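Local coordinates for protein kcn28 (Kitasatospora, PDB 6J31) that is of unstated function but has a GT-B-type fold, two Rossmann-like domains facing each other across a cleft, the C-terminal one related to erythromycin biosynthesis protein CIII, at residues 5-17 / 96-110. Residues are numbered along the deposited sequence; the frame is centred on the assembly and turned at random.
Sequences GHIAMVSVPSRGH and YEEDRPDVFLYDVLA. With BG9 ((2E,2'E)-3,3'-(1,2-phenylene)di(prop-2-enoic acid)), chain I.
Asp107 OD2 takes two N-H groups: His17 ND1 at 2.8 Å, a weak, bent bond, and the backbone N of Leu109 at 2.9 Å, which closes an Asx turn. The straighter bond from His17 ND1 goes to Asp107 OD1 at 3.0 Å, on its syn side and in the imidazole plane. The imidazole and carboxylate planes stand 85° apart. Leu109 CD1 lies over one face of that ring, offset toward the rim, in a CH-pi contact; His17 CE1 comes within 3.5 Å of BG9 C5, and Val108 and Leu109 line the same pocket.

Behind this site strands 6-10 and 103-107 run parallel, with Ala8 and Val10 each giving and taking one backbone bond. On one face of the sheet Ile7 meets Val103 and Leu105 through CG1 and CG2, and Met9 SD rests on Leu105 CB; on the other, Ala8 and Val10 pack with Phe104.

At the far end Asp102 OD2 accepts from His6 N at 2.8 Å. Pro101 CB sits over one face of the His6 ring, 3.7 Å from its centroid; chi1 of 176° carries that ring out alongside the loop at Asp99, where a water joins ND1 to Asp99 OD1, and NE2 bonds Thr36.

These are adjacent central strands of a Rossmann-type parallel sheet, order 3-2-1-4-5-6-7, with the ligand pocket at their C-terminal ends. Strand 34-39 pairs along the other edge of 6-10, strand 124-128 flanks 103-107, and helix 112-120 packs on Val10 and Phe104.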
# COMPACT_ATOMS: atom_id res chain seq x y z
N GLY A 5 0.23 2.20 29.04
CA GLY A 5 1.06 1.26 28.33
C GLY A 5 1.82 1.89 27.17
O GLY A 5 1.43 2.91 26.61
N HIS A 6 2.90 1.23 26.79
CA HIS A 6 3.80 1.71 25.75
C HIS A 6 3.65 0.83 24.52
O HIS A 6 3.92 -0.38 24.58
CB HIS A 6 5.24 1.72 26.26
CG HIS A 6 6.25 2.10 25.23
ND1 HIS A 6 7.60 1.85 25.37
CD2 HIS A 6 6.12 2.72 24.03
CE1 HIS A 6 8.25 2.29 24.31
NE2 HIS A 6 7.37 2.82 23.48
N ILE A 7 3.21 1.43 23.42
CA ILE A 7 3.07 0.76 22.13
C ILE A 7 4.16 1.29 21.20
O ILE A 7 4.29 2.50 21.03
CB ILE A 7 1.68 1.00 21.51
CG1 ILE A 7 0.58 0.39 22.38
CG2 ILE A 7 1.62 0.46 20.09
CD1 ILE A 7 -0.81 0.82 21.98
N ALA A 8 4.93 0.38 20.61
CA ALA A 8 6.00 0.75 19.70
C ALA A 8 5.63 0.33 18.28
O ALA A 8 5.46 -0.86 18.00
CB ALA A 8 7.33 0.10 20.10
N MET A 9 5.52 1.31 17.40
CA MET A 9 5.28 1.10 15.98
C MET A 9 6.61 1.22 15.24
O MET A 9 7.43 2.09 15.56
CB MET A 9 4.27 2.12 15.45
CG MET A 9 4.05 2.09 13.94
SD MET A 9 3.33 0.55 13.35
CE MET A 9 3.34 0.83 11.58
N VAL A 10 6.84 0.32 14.29
CA VAL A 10 8.05 0.33 13.47
C VAL A 10 7.63 0.20 12.01
O VAL A 10 6.82 -0.66 11.66
CB VAL A 10 9.03 -0.80 13.84
CG1 VAL A 10 10.36 -0.62 13.12
CG2 VAL A 10 9.23 -0.87 15.36
N SER A 11 8.18 1.05 11.15
CA SER A 11 7.92 0.96 9.72
C SER A 11 9.16 1.40 8.97
O SER A 11 10.24 1.55 9.55
CB SER A 11 6.69 1.77 9.31
OG SER A 11 6.32 1.45 7.98
N VAL A 12 9.00 1.58 7.66
CA VAL A 12 10.10 1.92 6.77
C VAL A 12 9.71 3.18 6.00
O VAL A 12 8.52 3.52 5.90
CB VAL A 12 10.42 0.76 5.80
CG1 VAL A 12 10.73 -0.51 6.59
CG2 VAL A 12 9.26 0.54 4.85
N PRO A 13 10.70 3.90 5.44
CA PRO A 13 10.38 5.15 4.73
C PRO A 13 9.75 4.96 3.36
O PRO A 13 9.28 5.95 2.78
CB PRO A 13 11.75 5.83 4.61
CG PRO A 13 12.72 4.70 4.59
CD PRO A 13 12.15 3.68 5.55
N SER A 14 9.70 3.74 2.81
CA SER A 14 9.07 3.51 1.52
C SER A 14 7.61 3.98 1.55
O SER A 14 6.92 3.83 2.56
CB SER A 14 9.15 2.04 1.14
OG SER A 14 10.49 1.58 1.15
N ARG A 15 7.15 4.53 0.43
CA ARG A 15 5.92 5.33 0.47
C ARG A 15 4.67 4.49 0.72
O ARG A 15 3.73 4.98 1.36
CB ARG A 15 5.76 6.13 -0.83
CG ARG A 15 4.78 7.28 -0.66
CD ARG A 15 5.05 7.97 0.68
NE ARG A 15 3.87 8.53 1.33
CZ ARG A 15 3.09 7.88 2.18
NH1 ARG A 15 3.35 6.62 2.50
NH2 ARG A 15 2.04 8.50 2.72
N GLY A 16 4.63 3.25 0.26
CA GLY A 16 3.42 2.50 0.51
C GLY A 16 3.26 1.99 1.93
O GLY A 16 2.28 1.29 2.22
N HIS A 17 4.18 2.32 2.83
CA HIS A 17 4.24 1.72 4.16
C HIS A 17 4.05 2.73 5.27
O HIS A 17 4.24 2.39 6.44
CB HIS A 17 5.55 0.97 4.33
CG HIS A 17 5.78 -0.06 3.27
ND1 HIS A 17 5.57 -1.40 3.49
CD2 HIS A 17 6.17 0.06 1.98
CE1 HIS A 17 5.83 -2.07 2.38
NE2 HIS A 17 6.20 -1.20 1.45
N TYR A 96 15.41 0.77 22.25
CA TYR A 96 14.38 0.26 23.15
C TYR A 96 14.93 -0.58 24.30
O TYR A 96 14.14 -1.05 25.13
CB TYR A 96 13.36 -0.57 22.37
CG TYR A 96 12.42 0.25 21.53
CD1 TYR A 96 11.37 0.96 22.12
CD2 TYR A 96 12.58 0.34 20.16
CE1 TYR A 96 10.51 1.72 21.35
CE2 TYR A 96 11.72 1.10 19.38
CZ TYR A 96 10.69 1.78 19.99
OH TYR A 96 9.83 2.54 19.22
N GLU A 97 16.26 -0.73 24.41
CA GLU A 97 16.84 -1.63 25.41
C GLU A 97 16.38 -1.28 26.82
O GLU A 97 16.04 -2.17 27.61
CB GLU A 97 18.36 -1.58 25.33
CG GLU A 97 19.08 -2.36 26.42
CD GLU A 97 18.92 -3.85 26.26
OE1 GLU A 97 19.16 -4.37 25.15
OE2 GLU A 97 18.56 -4.52 27.26
N GLU A 98 16.38 0.00 27.15
CA GLU A 98 16.04 0.49 28.47
C GLU A 98 14.62 1.04 28.54
O GLU A 98 14.23 1.59 29.57
CB GLU A 98 17.03 1.59 28.86
CG GLU A 98 18.51 1.19 28.73
CD GLU A 98 19.15 0.72 30.02
OE1 GLU A 98 19.12 -0.50 30.30
OE2 GLU A 98 19.69 1.58 30.75
N ASP A 99 13.87 0.94 27.45
CA ASP A 99 12.52 1.50 27.34
C ASP A 99 11.62 0.53 26.59
O ASP A 99 10.97 0.88 25.60
CB ASP A 99 12.57 2.86 26.65
CG ASP A 99 11.39 3.74 26.99
OD1 ASP A 99 10.59 3.36 27.87
OD2 ASP A 99 11.27 4.82 26.38
N ARG A 100 11.58 -0.72 27.04
CA ARG A 100 10.94 -1.77 26.27
C ARG A 100 9.42 -1.57 26.23
O ARG A 100 8.80 -1.29 27.26
CB ARG A 100 11.29 -3.14 26.84
CG ARG A 100 12.78 -3.39 26.84
CD ARG A 100 13.10 -4.79 27.32
NE ARG A 100 14.53 -5.06 27.26
CZ ARG A 100 15.07 -6.26 27.45
NH1 ARG A 100 14.28 -7.30 27.69
NH2 ARG A 100 16.38 -6.42 27.39
N PRO A 101 8.80 -1.74 25.07
CA PRO A 101 7.36 -1.51 24.96
C PRO A 101 6.55 -2.73 25.39
O PRO A 101 7.08 -3.84 25.55
CB PRO A 101 7.17 -1.22 23.47
CG PRO A 101 8.21 -2.10 22.83
CD PRO A 101 9.40 -2.09 23.77
N ASP A 102 5.26 -2.49 25.61
CA ASP A 102 4.34 -3.58 25.92
C ASP A 102 4.01 -4.42 24.69
O ASP A 102 3.70 -5.61 24.82
CB ASP A 102 3.06 -3.03 26.54
CG ASP A 102 3.31 -2.40 27.89
OD1 ASP A 102 3.92 -3.08 28.74
OD2 ASP A 102 2.90 -1.24 28.10
N VAL A 103 4.06 -3.82 23.50
CA VAL A 103 3.80 -4.55 22.27
C VAL A 103 4.54 -3.84 21.14
O VAL A 103 4.71 -2.62 21.15
CB VAL A 103 2.28 -4.65 21.99
CG1 VAL A 103 1.67 -3.27 21.87
CG2 VAL A 103 2.01 -5.46 20.73
N PHE A 104 5.00 -4.63 20.18
CA PHE A 104 5.64 -4.13 18.97
C PHE A 104 4.65 -4.24 17.81
O PHE A 104 4.18 -5.34 17.49
CB PHE A 104 6.90 -4.93 18.64
CG PHE A 104 8.15 -4.37 19.25
CD1 PHE A 104 8.70 -3.19 18.78
CD2 PHE A 104 8.79 -5.05 20.28
CE1 PHE A 104 9.86 -2.68 19.34
CE2 PHE A 104 9.95 -4.55 20.83
CZ PHE A 104 10.48 -3.36 20.37
N LEU A 105 4.33 -3.11 17.20
CA LEU A 105 3.60 -3.07 15.93
C LEU A 105 4.62 -2.82 14.83
O LEU A 105 5.48 -1.95 14.97
CB LEU A 105 2.55 -1.96 15.92
CG LEU A 105 1.51 -1.87 17.04
CD1 LEU A 105 0.49 -0.78 16.71
CD2 LEU A 105 0.83 -3.21 17.29
N TYR A 106 4.53 -3.59 13.74
CA TYR A 106 5.52 -3.43 12.69
C TYR A 106 4.92 -3.62 11.31
O TYR A 106 4.15 -4.56 11.07
CB TYR A 106 6.70 -4.40 12.89
CG TYR A 106 6.33 -5.86 12.79
CD1 TYR A 106 5.74 -6.54 13.85
CD2 TYR A 106 6.60 -6.57 11.62
CE1 TYR A 106 5.42 -7.88 13.75
CE2 TYR A 106 6.28 -7.91 11.51
CZ TYR A 106 5.69 -8.55 12.57
OH TYR A 106 5.37 -9.88 12.45
N ASP A 107 5.31 -2.75 10.39
CA ASP A 107 4.99 -2.92 8.98
C ASP A 107 5.65 -4.19 8.45
O ASP A 107 6.58 -4.73 9.05
CB ASP A 107 5.48 -1.69 8.20
CG ASP A 107 5.34 -1.86 6.71
OD1 ASP A 107 4.22 -1.68 6.19
OD2 ASP A 107 6.35 -2.21 6.07
N VAL A 108 5.16 -4.67 7.30
CA VAL A 108 5.65 -5.92 6.71
C VAL A 108 7.16 -5.88 6.52
O VAL A 108 7.85 -6.88 6.73
CB VAL A 108 4.94 -6.20 5.37
CG1 VAL A 108 5.36 -7.55 4.81
CG2 VAL A 108 3.45 -6.16 5.54
N LEU A 109 7.70 -4.72 6.13
CA LEU A 109 9.13 -4.59 5.89
C LEU A 109 9.91 -4.27 7.15
O LEU A 109 11.14 -4.18 7.09
CB LEU A 109 9.38 -3.50 4.83
CG LEU A 109 8.81 -3.75 3.43
CD1 LEU A 109 9.20 -2.64 2.47
CD2 LEU A 109 9.26 -5.08 2.89
N ALA A 110 9.24 -4.15 8.29
CA ALA A 110 9.89 -3.87 9.57
C ALA A 110 9.92 -5.11 10.46
O ALA A 110 9.91 -5.00 11.69
CB ALA A 110 9.21 -2.71 10.28
C1 BG9 I . 4.33 -7.40 1.08
C2 BG9 I . 5.40 -7.87 0.31
C3 BG9 I . 6.35 -6.98 -0.19
C4 BG9 I . 6.24 -5.61 0.10
C5 BG9 I . 5.18 -5.14 0.87
C6 BG9 I . 4.23 -6.04 1.36
C7 BG9 I . 7.28 -4.60 -0.43
C8 BG9 I . 7.09 -3.95 -1.59
C9 BG9 I . 8.15 -2.95 -2.08
C10 BG9 I . 7.51 -7.54 -1.04
C11 BG9 I . 7.36 -8.73 -1.62
C12 BG9 I . 8.50 -9.32 -2.46
O2 BG9 I . 8.85 -10.44 -2.26
O3 BG9 I . 9.10 -3.64 -2.87
O HOH W 1 8.56 1.66 27.94